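PDB 1C3R: HDLP (histone deacetylase-like protein) from Aquifex aeolicus, which probably removes acetyl groups from acetylated substrates with the help of a bound zinc ion. Local coordinates for residues 170-175 and 187-192; 129-134 and 166-171; 227-232 and 353-358. The protein carries 2 engineered substitutions. All blocks are in the same frame, centred on the assembly; numbering follows the deposited sequence.

Interaction 1 (170-175 and 187-192); sequences HHCDGV and VLSLHQ. With ZN (zinc ion), chain C; TSN (trichostatin a), chain D.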
loop_
_atom_site.group_PDB
_atom_site.type_symbol
_atom_site.label_atom_id
_atom_site.label_comp_id
_atom_site.label_asym_id
_atom_site.label_seq_id
_atom_site.Cartn_x
_atom_site.Cartn_y
_atom_site.Cartn_z
ATOM N N HIS A 170 8.509 -4.122 -9.681
ATOM C CA HIS A 170 7.135 -3.671 -9.896
ATOM C C HIS A 170 6.880 -3.397 -11.376
ATOM O O HIS A 170 7.786 -3.013 -12.108
ATOM C CB HIS A 170 6.836 -2.401 -9.090
ATOM C CG HIS A 170 7.067 -2.548 -7.621
ATOM N ND1 HIS A 170 8.304 -2.343 -7.066
ATOM C CD2 HIS A 170 6.195 -2.929 -6.651
ATOM C CE1 HIS A 170 8.165 -2.600 -5.780
ATOM N NE2 HIS A 170 6.905 -2.963 -5.477
ATOM N N HIS A 171 5.641 -3.583 -11.804
ATOM C CA HIS A 171 5.269 -3.364 -13.193
ATOM C C HIS A 171 5.338 -1.896 -13.602
ATOM O O HIS A 171 4.919 -1.016 -12.850
ATOM C CB HIS A 171 3.857 -3.883 -13.441
ATOM C CG HIS A 171 3.390 -3.704 -14.852
ATOM N ND1 HIS A 171 2.282 -2.953 -15.181
ATOM C CD2 HIS A 171 3.899 -4.159 -16.020
ATOM C CE1 HIS A 171 2.131 -2.948 -16.493
ATOM N NE2 HIS A 171 3.099 -3.673 -17.026
ATOM N N CYS A 172 5.857 -1.651 -14.804
ATOM C CA CYS A 172 5.985 -0.306 -15.354
ATOM C C CYS A 172 4.672 0.140 -16.006
ATOM O O CYS A 172 4.614 0.376 -17.216
ATOM C CB CYS A 172 7.132 -0.274 -16.375
ATOM S SG CYS A 172 7.069 -1.578 -17.660
ATOM N N ASP A 173 3.615 0.263 -15.204
ATOM C CA ASP A 173 2.326 0.672 -15.748
ATOM C C ASP A 173 2.387 1.983 -16.538
ATOM O O ASP A 173 1.757 2.109 -17.586
ATOM C CB ASP A 173 1.258 0.756 -14.634
ATOM C CG ASP A 173 1.616 1.740 -13.517
ATOM O OD1 ASP A 173 0.737 1.994 -12.665
ATOM O OD2 ASP A 173 2.756 2.245 -13.473
ATOM N N GLY A 174 3.161 2.952 -16.058
ATOM C CA GLY A 174 3.256 4.212 -16.779
ATOM C C GLY A 174 3.844 4.032 -18.169
ATOM O O GLY A 174 3.314 4.541 -19.155
ATOM N N VAL A 175 4.948 3.299 -18.255
ATOM C CA VAL A 175 5.597 3.059 -19.539
ATOM C C VAL A 175 4.729 2.200 -20.453
ATOM O O VAL A 175 4.657 2.441 -21.660
ATOM C CB VAL A 175 6.954 2.369 -19.351
ATOM C CG1 VAL A 175 7.614 2.147 -20.711
ATOM C CG2 VAL A 175 7.843 3.220 -18.450
ATOM N N VAL A 187 7.835 -3.248 -25.059
ATOM C CA VAL A 187 8.044 -3.183 -23.618
ATOM C C VAL A 187 8.003 -4.585 -23.016
ATOM O O VAL A 187 7.032 -5.319 -23.199
ATOM C CB VAL A 187 6.962 -2.325 -22.919
ATOM C CG1 VAL A 187 7.137 -2.407 -21.406
ATOM C CG2 VAL A 187 7.055 -0.872 -23.377
ATOM N N LEU A 188 9.073 -4.948 -22.313
ATOM C CA LEU A 188 9.178 -6.241 -21.642
ATOM C C LEU A 188 9.385 -5.984 -20.160
ATOM O O LEU A 188 10.339 -5.311 -19.771
ATOM C CB LEU A 188 10.370 -7.049 -22.160
ATOM C CG LEU A 188 10.772 -8.200 -21.225
ATOM C CD1 LEU A 188 9.592 -9.136 -21.021
ATOM C CD2 LEU A 188 11.971 -8.947 -21.799
ATOM N N SER A 189 8.505 -6.528 -19.330
ATOM C CA SER A 189 8.640 -6.316 -17.903
ATOM C C SER A 189 8.469 -7.555 -17.043
ATOM O O SER A 189 7.521 -8.321 -17.226
ATOM C CB SER A 189 7.637 -5.253 -17.446
ATOM O OG SER A 189 7.682 -5.094 -16.039
ATOM N N LEU A 190 9.403 -7.755 -16.114
ATOM C CA LEU A 190 9.310 -8.859 -15.165
ATOM C C LEU A 190 8.964 -8.129 -13.880
ATOM O O LEU A 190 9.529 -7.075 -13.603
ATOM C CB LEU A 190 10.643 -9.593 -14.971
ATOM C CG LEU A 190 11.408 -10.212 -16.140
ATOM C CD1 LEU A 190 12.317 -11.296 -15.564
ATOM C CD2 LEU A 190 10.470 -10.832 -17.163
ATOM N N HIS A 191 8.049 -8.681 -13.092
ATOM C CA HIS A 191 7.642 -8.018 -11.862
ATOM C C HIS A 191 6.778 -8.914 -10.984
ATOM O O HIS A 191 6.341 -9.977 -11.406
ATOM C CB HIS A 191 6.876 -6.745 -12.230
ATOM C CG HIS A 191 5.845 -6.957 -13.296
ATOM N ND1 HIS A 191 6.125 -6.846 -14.643
ATOM C CD2 HIS A 191 4.519 -7.228 -13.211
ATOM C CE1 HIS A 191 5.020 -7.042 -15.342
ATOM N NE2 HIS A 191 4.030 -7.274 -14.497
ATOM N N GLN A 192 6.554 -8.484 -9.748
ATOM C CA GLN A 192 5.713 -9.239 -8.836
ATOM C C GLN A 192 4.330 -9.173 -9.451
ATOM O O GLN A 192 3.918 -8.124 -9.957
ATOM C CB GLN A 192 5.672 -8.575 -7.458
ATOM C CG GLN A 192 7.031 -8.252 -6.876
ATOM C CD GLN A 192 6.932 -7.428 -5.608
ATOM O OE1 GLN A 192 6.679 -7.956 -4.519
ATOM N NE2 GLN A 192 7.110 -6.115 -5.748
HETATM ZN ZN ZN C . 9.815 -1.122 -7.794
HETATM O O1 TSN D . 8.869 0.585 -8.902
HETATM O O2 TSN D . 9.178 0.527 -6.103
HETATM O O3 TSN D . 4.961 -0.355 -0.121
HETATM N N1 TSN D . 7.825 0.570 -7.972
HETATM N N2 TSN D . 4.951 5.080 3.383
HETATM C C1 TSN D . 4.597 1.914 0.494
HETATM C C2 TSN D . 4.129 3.209 0.217
HETATM C C3 TSN D . 4.221 4.260 1.130
HETATM C C4 TSN D . 4.824 4.042 2.432
HETATM C C5 TSN D . 5.292 2.721 2.710
HETATM C C6 TSN D . 5.180 1.702 1.779
HETATM C C7 TSN D . 4.538 0.747 -0.438
HETATM C C8 TSN D . 3.957 0.949 -1.870
HETATM C C9 TSN D . 5.048 0.674 -2.881
HETATM C C10 TSN D . 5.295 1.334 -4.054
HETATM C C11 TSN D . 6.457 0.821 -4.821
HETATM C C12 TSN D . 6.935 1.362 -5.965
HETATM C C13 TSN D . 8.090 0.790 -6.643
HETATM C C14 TSN D . 2.770 -0.026 -2.071
HETATM C C15 TSN D . 4.475 2.511 -4.577
HETATM C C17 TSN D . 5.630 4.846 4.675
HETATM C C16 TSN D . 4.476 6.432 3.119
HETATM O O HOH W 1 4.050 -5.326 -9.773
#
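One water oxygen is gripped from both segments: it accepts from His171 N at 3.1 Å and donates to Gln192 O. Beside this bridge, the Gln192 side chain runs alongside that of His170 and lays NE2 over one face of the imidazole. The amide plane is turned 71° from the ring. NE2 donates to Ala169 O rather than to the ring, and OE1 accepts from Lys267 N, so both ends of the amide are held. The hydroxamate carbon C13 of trichostatin A covers the opposite face. The ring therefore sits between the amide and the inhibitor while His170 ND1 binds the zinc ion at 2.1 Å.

Further along, His171 and His191 lie side by side. His171 CB stands 3.5 Å from the centroid of the His191 ring, over its face, in a CH-pi contact. The His191 side chain has CG set between its backbone N and carbonyl carbon (chi1 47°), which brings the ring under His171. Ser189 OG shares a 2.7 Å hydrogen bond with His191 ND1, and Gly203 O holds NE2, so the ring's rotation is fixed at both nitrogens. Cys172 SG then packs on Val187 CG1 at 3.8 Å, and Val175 meets the other Val187 methyl. The contact joins the loop and helix of a beta-alpha-beta unit (strand 162-166, helix 173-178, strand 185-192) to its second strand, with zinc ligand His170 in the loop after the first.

Interaction 2 (129-134 and 166-171); sequences GMHHAF and DLDAHH. With ZN (zinc ion), chain C; TSN (trichostatin a), chain D.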
loop_
_atom_site.group_PDB
_atom_site.type_symbol
_atom_site.label_atom_id
_atom_site.label_comp_id
_atom_site.label_asym_id
_atom_site.label_seq_id
_atom_site.Cartn_x
_atom_site.Cartn_y
_atom_site.Cartn_z
ATOM N N GLY A 129 14.638 5.626 -14.556
ATOM C CA GLY A 129 13.839 4.422 -14.393
ATOM C C GLY A 129 12.551 4.660 -13.629
ATOM O O GLY A 129 11.916 3.714 -13.160
ATOM N N MET A 130 12.161 5.926 -13.504
ATOM C CA MET A 130 10.939 6.295 -12.790
ATOM C C MET A 130 9.796 5.875 -13.705
ATOM O O MET A 130 9.192 6.695 -14.400
ATOM C CB MET A 130 10.965 7.806 -12.537
ATOM C CG MET A 130 12.252 8.215 -11.804
ATOM S SD MET A 130 12.477 9.977 -11.419
ATOM C CE MET A 130 12.433 10.682 -13.081
ATOM N N HIS A 131 9.497 4.578 -13.682
ATOM C CA HIS A 131 8.517 4.006 -14.584
ATOM C C HIS A 131 7.022 4.080 -14.329
ATOM O O HIS A 131 6.261 3.566 -15.141
ATOM C CB HIS A 131 8.902 2.545 -14.882
ATOM C CG HIS A 131 8.881 1.644 -13.684
ATOM N ND1 HIS A 131 9.046 0.277 -13.766
ATOM C CD2 HIS A 131 8.737 1.926 -12.368
ATOM C CE1 HIS A 131 9.005 -0.242 -12.552
ATOM N NE2 HIS A 131 8.818 0.739 -11.685
ATOM N N HIS A 132 6.586 4.732 -13.253
ATOM C CA HIS A 132 5.150 4.808 -12.961
ATOM C C HIS A 132 4.348 6.026 -13.436
ATOM O O HIS A 132 3.150 5.908 -13.699
ATOM C CB HIS A 132 4.918 4.659 -11.457
ATOM C CG HIS A 132 5.243 3.301 -10.927
ATOM N ND1 HIS A 132 4.667 2.150 -11.427
ATOM C CD2 HIS A 132 6.039 2.910 -9.903
ATOM C CE1 HIS A 132 5.095 1.111 -10.731
ATOM N NE2 HIS A 132 5.925 1.545 -9.800
ATOM N N ALA A 133 4.985 7.188 -13.533
ATOM C CA ALA A 133 4.272 8.409 -13.911
ATOM C C ALA A 133 3.538 8.325 -15.237
ATOM O O ALA A 133 4.024 7.713 -16.189
ATOM C CB ALA A 133 5.233 9.593 -13.929
ATOM N N PHE A 134 2.356 8.931 -15.290
ATOM C CA PHE A 134 1.581 8.948 -16.519
ATOM C C PHE A 134 1.728 10.307 -17.191
ATOM O O PHE A 134 2.303 11.242 -16.634
ATOM C CB PHE A 134 0.093 8.685 -16.254
ATOM C CG PHE A 134 -0.196 7.343 -15.650
ATOM C CD1 PHE A 134 -0.482 7.221 -14.291
ATOM C CD2 PHE A 134 -0.181 6.193 -16.436
ATOM C CE1 PHE A 134 -0.751 5.976 -13.722
ATOM C CE2 PHE A 134 -0.448 4.935 -15.877
ATOM C CZ PHE A 134 -0.735 4.827 -14.519
ATOM N N ASP A 166 12.372 -3.899 -18.315
ATOM C CA ASP A 166 12.222 -3.449 -16.934
ATOM C C ASP A 166 12.413 -4.569 -15.906
ATOM O O ASP A 166 11.539 -5.423 -15.733
ATOM C CB ASP A 166 10.830 -2.824 -16.781
ATOM C CG ASP A 166 10.690 -2.001 -15.514
ATOM O OD1 ASP A 166 10.862 -2.553 -14.405
ATOM O OD2 ASP A 166 10.409 -0.791 -15.638
ATOM N N LEU A 167 13.546 -4.558 -15.212
ATOM C CA LEU A 167 13.823 -5.588 -14.215
ATOM C C LEU A 167 13.380 -5.203 -12.805
ATOM O O LEU A 167 13.566 -5.964 -11.856
ATOM C CB LEU A 167 15.312 -5.945 -14.220
ATOM C CG LEU A 167 15.827 -6.454 -15.575
ATOM C CD1 LEU A 167 17.236 -6.999 -15.399
ATOM C CD2 LEU A 167 14.915 -7.549 -16.113
ATOM N N ASP A 168 12.797 -4.018 -12.673
ATOM C CA ASP A 168 12.297 -3.540 -11.387
ATOM C C ASP A 168 11.263 -4.569 -10.914
ATOM O O ASP A 168 10.538 -5.131 -11.732
ATOM C CB ASP A 168 11.616 -2.180 -11.585
ATOM C CG ASP A 168 11.229 -1.511 -10.278
ATOM O OD1 ASP A 168 11.950 -0.584 -9.849
ATOM O OD2 ASP A 168 10.216 -1.905 -9.665
ATOM N N ALA A 169 11.185 -4.807 -9.607
ATOM C CA ALA A 169 10.221 -5.765 -9.061
ATOM C C ALA A 169 8.755 -5.349 -9.226
ATOM O O ALA A 169 7.852 -6.131 -8.925
ATOM C CB ALA A 169 10.521 -6.033 -7.577
ATOM N N HIS A 170 8.509 -4.122 -9.681
ATOM C CA HIS A 170 7.135 -3.671 -9.896
ATOM C C HIS A 170 6.880 -3.397 -11.376
ATOM O O HIS A 170 7.786 -3.013 -12.108
ATOM C CB HIS A 170 6.836 -2.401 -9.090
ATOM C CG HIS A 170 7.067 -2.548 -7.621
ATOM N ND1 HIS A 170 8.304 -2.343 -7.066
ATOM C CD2 HIS A 170 6.195 -2.929 -6.651
ATOM C CE1 HIS A 170 8.165 -2.600 -5.780
ATOM N NE2 HIS A 170 6.905 -2.963 -5.477
ATOM N N HIS A 171 5.641 -3.583 -11.804
ATOM C CA HIS A 171 5.269 -3.364 -13.193
ATOM C C HIS A 171 5.338 -1.896 -13.602
ATOM O O HIS A 171 4.919 -1.016 -12.850
ATOM C CB HIS A 171 3.857 -3.883 -13.441
ATOM C CG HIS A 171 3.390 -3.704 -14.852
ATOM N ND1 HIS A 171 2.282 -2.953 -15.181
ATOM C CD2 HIS A 171 3.899 -4.159 -16.020
ATOM C CE1 HIS A 171 2.131 -2.948 -16.493
ATOM N NE2 HIS A 171 3.099 -3.673 -17.026
HETATM ZN ZN ZN C . 9.815 -1.122 -7.794
HETATM O O1 TSN D . 8.869 0.585 -8.902
HETATM O O2 TSN D . 9.178 0.527 -6.103
HETATM O O3 TSN D . 4.961 -0.355 -0.121
HETATM N N1 TSN D . 7.825 0.570 -7.972
HETATM N N2 TSN D . 4.951 5.080 3.383
HETATM C C1 TSN D . 4.597 1.914 0.494
HETATM C C2 TSN D . 4.129 3.209 0.217
HETATM C C3 TSN D . 4.221 4.260 1.130
HETATM C C4 TSN D . 4.824 4.042 2.432
HETATM C C5 TSN D . 5.292 2.721 2.710
HETATM C C6 TSN D . 5.180 1.702 1.779
HETATM C C7 TSN D . 4.538 0.747 -0.438
HETATM C C8 TSN D . 3.957 0.949 -1.870
HETATM C C9 TSN D . 5.048 0.674 -2.881
HETATM C C10 TSN D . 5.295 1.334 -4.054
HETATM C C11 TSN D . 6.457 0.821 -4.821
HETATM C C12 TSN D . 6.935 1.362 -5.965
HETATM C C13 TSN D . 8.090 0.790 -6.643
HETATM C C14 TSN D . 2.770 -0.026 -2.071
HETATM C C15 TSN D . 4.475 2.511 -4.577
HETATM C C17 TSN D . 5.630 4.846 4.675
HETATM C C16 TSN D . 4.476 6.432 3.119
#
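His131 donates from ND1 to Asp166 OD2 at 2.6 Å. The two side chains cross at about a right angle, yet ring and carboxylate planes are only 9° apart. The oxygen is met on its syn side, somewhat above the carboxylate plane, and the bond is bent. A chi1 of 64° tucks CG over its own backbone and aims the His131 ring at the 166-171 loop. CE1 then lies against Asp168 CB at 3.4 Å and close to His170 O. The far nitrogen, NE2, gives a nearly straight bond (171°) to the hydroxamate O1 of trichostatin A, in the plane of the ring.

His132 follows. Its NE2 takes a weak bond from the hydroxamate N1 at 2.8 Å, and its CE1 comes 3.0 Å from His171 O. Asp173 OD2 accepts from His132 ND1.

From the 166-171 loop, Asp168 OD2 binds the zinc ion at 2.1 Å and accepts from His170 N at 2.8 Å, in an Asx turn. Asp258 completes the protein ligands. Asp166 OD1 forms another Asx turn with Asp168 N. With an alanine at Asp166, His131 ND1 would probably be left without its acceptor and the ring freer to turn away from the hydroxamate. The line from carboxylate through imidazole to a zinc-bound oxygen is consistent with a charge relay.

Interaction 3 (227-232 and 353-358); sequences NDNEFL and DPWRGG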
loop_
_atom_site.group_PDB
_atom_site.type_symbol
_atom_site.label_atom_id
_atom_site.label_comp_id
_atom_site.label_asym_id
_atom_site.label_seq_id
_atom_site.Cartn_x
_atom_site.Cartn_y
_atom_site.Cartn_z
ATOM N N ASN A 227 13.195 -16.984 -6.254
ATOM C CA ASN A 227 14.625 -17.180 -6.008
ATOM C C ASN A 227 15.440 -16.809 -7.252
ATOM O O ASN A 227 14.871 -16.551 -8.315
ATOM C CB ASN A 227 14.933 -18.626 -5.562
ATOM C CG ASN A 227 14.675 -19.656 -6.646
ATOM O OD1 ASN A 227 15.190 -19.548 -7.759
ATOM N ND2 ASN A 227 13.889 -20.677 -6.316
ATOM N N ASP A 228 16.766 -16.773 -7.126
ATOM C CA ASP A 228 17.617 -16.399 -8.257
ATOM C C ASP A 228 17.419 -17.233 -9.510
ATOM O O ASP A 228 17.408 -16.696 -10.620
ATOM C CB ASP A 228 19.103 -16.440 -7.881
ATOM C CG ASP A 228 19.458 -15.459 -6.779
ATOM O OD1 ASP A 228 18.840 -14.379 -6.718
ATOM O OD2 ASP A 228 20.383 -15.751 -5.996
ATOM N N ASN A 229 17.270 -18.543 -9.344
ATOM C CA ASN A 229 17.088 -19.419 -10.498
ATOM C C ASN A 229 15.794 -19.128 -11.237
ATOM O O ASN A 229 15.746 -19.147 -12.467
ATOM C CB ASN A 229 17.141 -20.886 -10.054
ATOM C CG ASN A 229 18.537 -21.307 -9.610
ATOM O OD1 ASN A 229 19.469 -21.368 -10.417
ATOM N ND2 ASN A 229 18.689 -21.586 -8.325
ATOM N N GLU A 230 14.737 -18.839 -10.489
ATOM C CA GLU A 230 13.460 -18.535 -11.116
ATOM C C GLU A 230 13.529 -17.212 -11.885
ATOM O O GLU A 230 12.982 -17.098 -12.979
ATOM C CB GLU A 230 12.354 -18.473 -10.053
ATOM C CG GLU A 230 12.179 -19.770 -9.287
ATOM C CD GLU A 230 11.145 -19.665 -8.183
ATOM O OE1 GLU A 230 11.267 -18.747 -7.344
ATOM O OE2 GLU A 230 10.219 -20.504 -8.148
ATOM N N PHE A 231 14.209 -16.219 -11.319
ATOM C CA PHE A 231 14.324 -14.912 -11.968
ATOM C C PHE A 231 15.084 -15.015 -13.283
ATOM O O PHE A 231 14.618 -14.524 -14.314
ATOM C CB PHE A 231 15.043 -13.905 -11.060
ATOM C CG PHE A 231 15.030 -12.491 -11.590
ATOM C CD1 PHE A 231 13.846 -11.760 -11.623
ATOM C CD2 PHE A 231 16.196 -11.897 -12.056
ATOM C CE1 PHE A 231 13.823 -10.453 -12.112
ATOM C CE2 PHE A 231 16.187 -10.586 -12.550
ATOM C CZ PHE A 231 14.996 -9.864 -12.576
ATOM N N LEU A 232 16.257 -15.645 -13.248
ATOM C CA LEU A 232 17.067 -15.797 -14.458
ATOM C C LEU A 232 16.368 -16.681 -15.495
ATOM O O LEU A 232 16.487 -16.442 -16.694
ATOM C CB LEU A 232 18.440 -16.358 -14.101
ATOM C CG LEU A 232 19.266 -15.414 -13.216
ATOM C CD1 LEU A 232 20.575 -16.080 -12.819
ATOM C CD2 LEU A 232 19.535 -14.107 -13.965
ATOM N N ASP A 353 26.815 -10.778 -2.303
ATOM C CA ASP A 353 26.120 -11.637 -1.375
ATOM C C ASP A 353 26.146 -13.048 -1.949
ATOM O O ASP A 353 26.542 -13.251 -3.099
ATOM C CB ASP A 353 24.698 -11.106 -1.145
ATOM C CG ASP A 353 23.977 -10.785 -2.428
ATOM O OD1 ASP A 353 23.024 -9.963 -2.393
ATOM O OD2 ASP A 353 24.356 -11.364 -3.469
ATOM N N PRO A 354 25.781 -14.049 -1.137
ATOM C CA PRO A 354 25.771 -15.442 -1.592
ATOM C C PRO A 354 24.658 -15.642 -2.596
ATOM O O PRO A 354 23.701 -14.864 -2.633
ATOM C CB PRO A 354 25.504 -16.207 -0.302
ATOM C CG PRO A 354 24.555 -15.266 0.407
ATOM C CD PRO A 354 25.365 -13.983 0.274
ATOM N N TRP A 355 24.775 -16.682 -3.410
ATOM C CA TRP A 355 23.736 -16.953 -4.379
ATOM C C TRP A 355 22.535 -17.441 -3.575
ATOM O O TRP A 355 22.692 -18.071 -2.529
ATOM C CB TRP A 355 24.190 -18.023 -5.373
ATOM C CG TRP A 355 23.845 -17.662 -6.786
ATOM C CD1 TRP A 355 24.321 -16.595 -7.499
ATOM C CD2 TRP A 355 22.915 -18.336 -7.645
ATOM N NE1 TRP A 355 23.741 -16.560 -8.747
ATOM C CE2 TRP A 355 22.875 -17.617 -8.863
ATOM C CE3 TRP A 355 22.111 -19.477 -7.503
ATOM C CZ2 TRP A 355 22.061 -18.001 -9.935
ATOM C CZ3 TRP A 355 21.301 -19.858 -8.569
ATOM C CH2 TRP A 355 21.285 -19.120 -9.771
ATOM N N ARG A 356 21.338 -17.118 -4.044
ATOM C CA ARG A 356 20.110 -17.515 -3.366
ATOM C C ARG A 356 19.256 -18.279 -4.364
ATOM O O ARG A 356 18.273 -17.759 -4.892
ATOM C CB ARG A 356 19.394 -16.260 -2.848
ATOM C CG ARG A 356 20.202 -15.552 -1.751
ATOM C CD ARG A 356 19.811 -14.093 -1.504
ATOM N NE ARG A 356 20.707 -13.513 -0.505
ATOM C CZ ARG A 356 20.885 -12.212 -0.305
ATOM N NH1 ARG A 356 20.227 -11.318 -1.038
ATOM N NH2 ARG A 356 21.744 -11.801 0.618
ATOM N N GLY A 357 19.651 -19.520 -4.629
ATOM C CA GLY A 357 18.929 -20.335 -5.592
ATOM C C GLY A 357 17.851 -21.257 -5.055
ATOM O O GLY A 357 17.276 -21.025 -3.992
ATOM N N GLY A 358 17.583 -22.314 -5.813
ATOM C CA GLY A 358 16.568 -23.284 -5.447
ATOM C C GLY A 358 16.001 -23.789 -6.754
ATOM O O GLY A 358 16.525 -23.445 -7.812
#
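Trp355 lays its six-membered ring over the first turn of helix 228-243. Asp228 CB sits 3.9 Å from the ring centroid, only 9° off the normal, in a CH-pi contact over the face. The rim of the indole is met by two other groups. Asn229 OD1 lies in the ring plane 3.0 Å from Trp355 CH2, its amide turned 64° from the indole. Leu232 CD1 packs at 3.8 Å on Trp355 CZ2, one helical turn beyond Asp228.

Arg356 follows and makes two hydrogen bonds to the same residue through its backbone. Arg356 N donates to Asp228 OD2 at 2.6 Å, and Asp228 N donates to Arg356 O at 2.9 Å. The Asp228 CG lies anti to its carbonyl carbon (chi1 -62°), which turns the carboxylate back toward the incoming chain. Ser271 OG also bonds to OD2. The Arg356 guanidinium leads away from the helix to a salt bridge with Glu262, while Asp353 covers part of one face.

Gly357 has no side chain, and that lets the backbone pass close to Asn229 ND2, where a CB would clash. Gly358 passes beside Asn227, whose ND2 donates to Glu359 O. Asn227 OD1 accepts from Glu230 N at 2.9 Å, and Glu230 OE1 accepts from Asn227 N, which makes a capping box. Together Asn227 OD1 and Arg356 O satisfy two N-H groups of the first helical turn. The negative Asp228 near this end probably also suits the helix dipole.

In the fold
From the N terminus, interaction 2 comes first. It joins the loop after strand 122-125 to the loop after strand 162-166, closing a loop that contains helix 146-156. Interaction 1 begins where that loop ends, sharing His170 and His171, and closes a short loop through helix 173-178 to strand 185-192. The two contacts lie about 6 Å apart between centres and both touch the zinc ion and the inhibitor. Interaction 3 follows in series and closes a much longer loop, joining the start of helix 228-243 to the chain ahead of helix 362-371. It lies about 20 Å from interaction 1, centre to centre. None nests within another. Leu190 touching Phe231 connects sheet and helix.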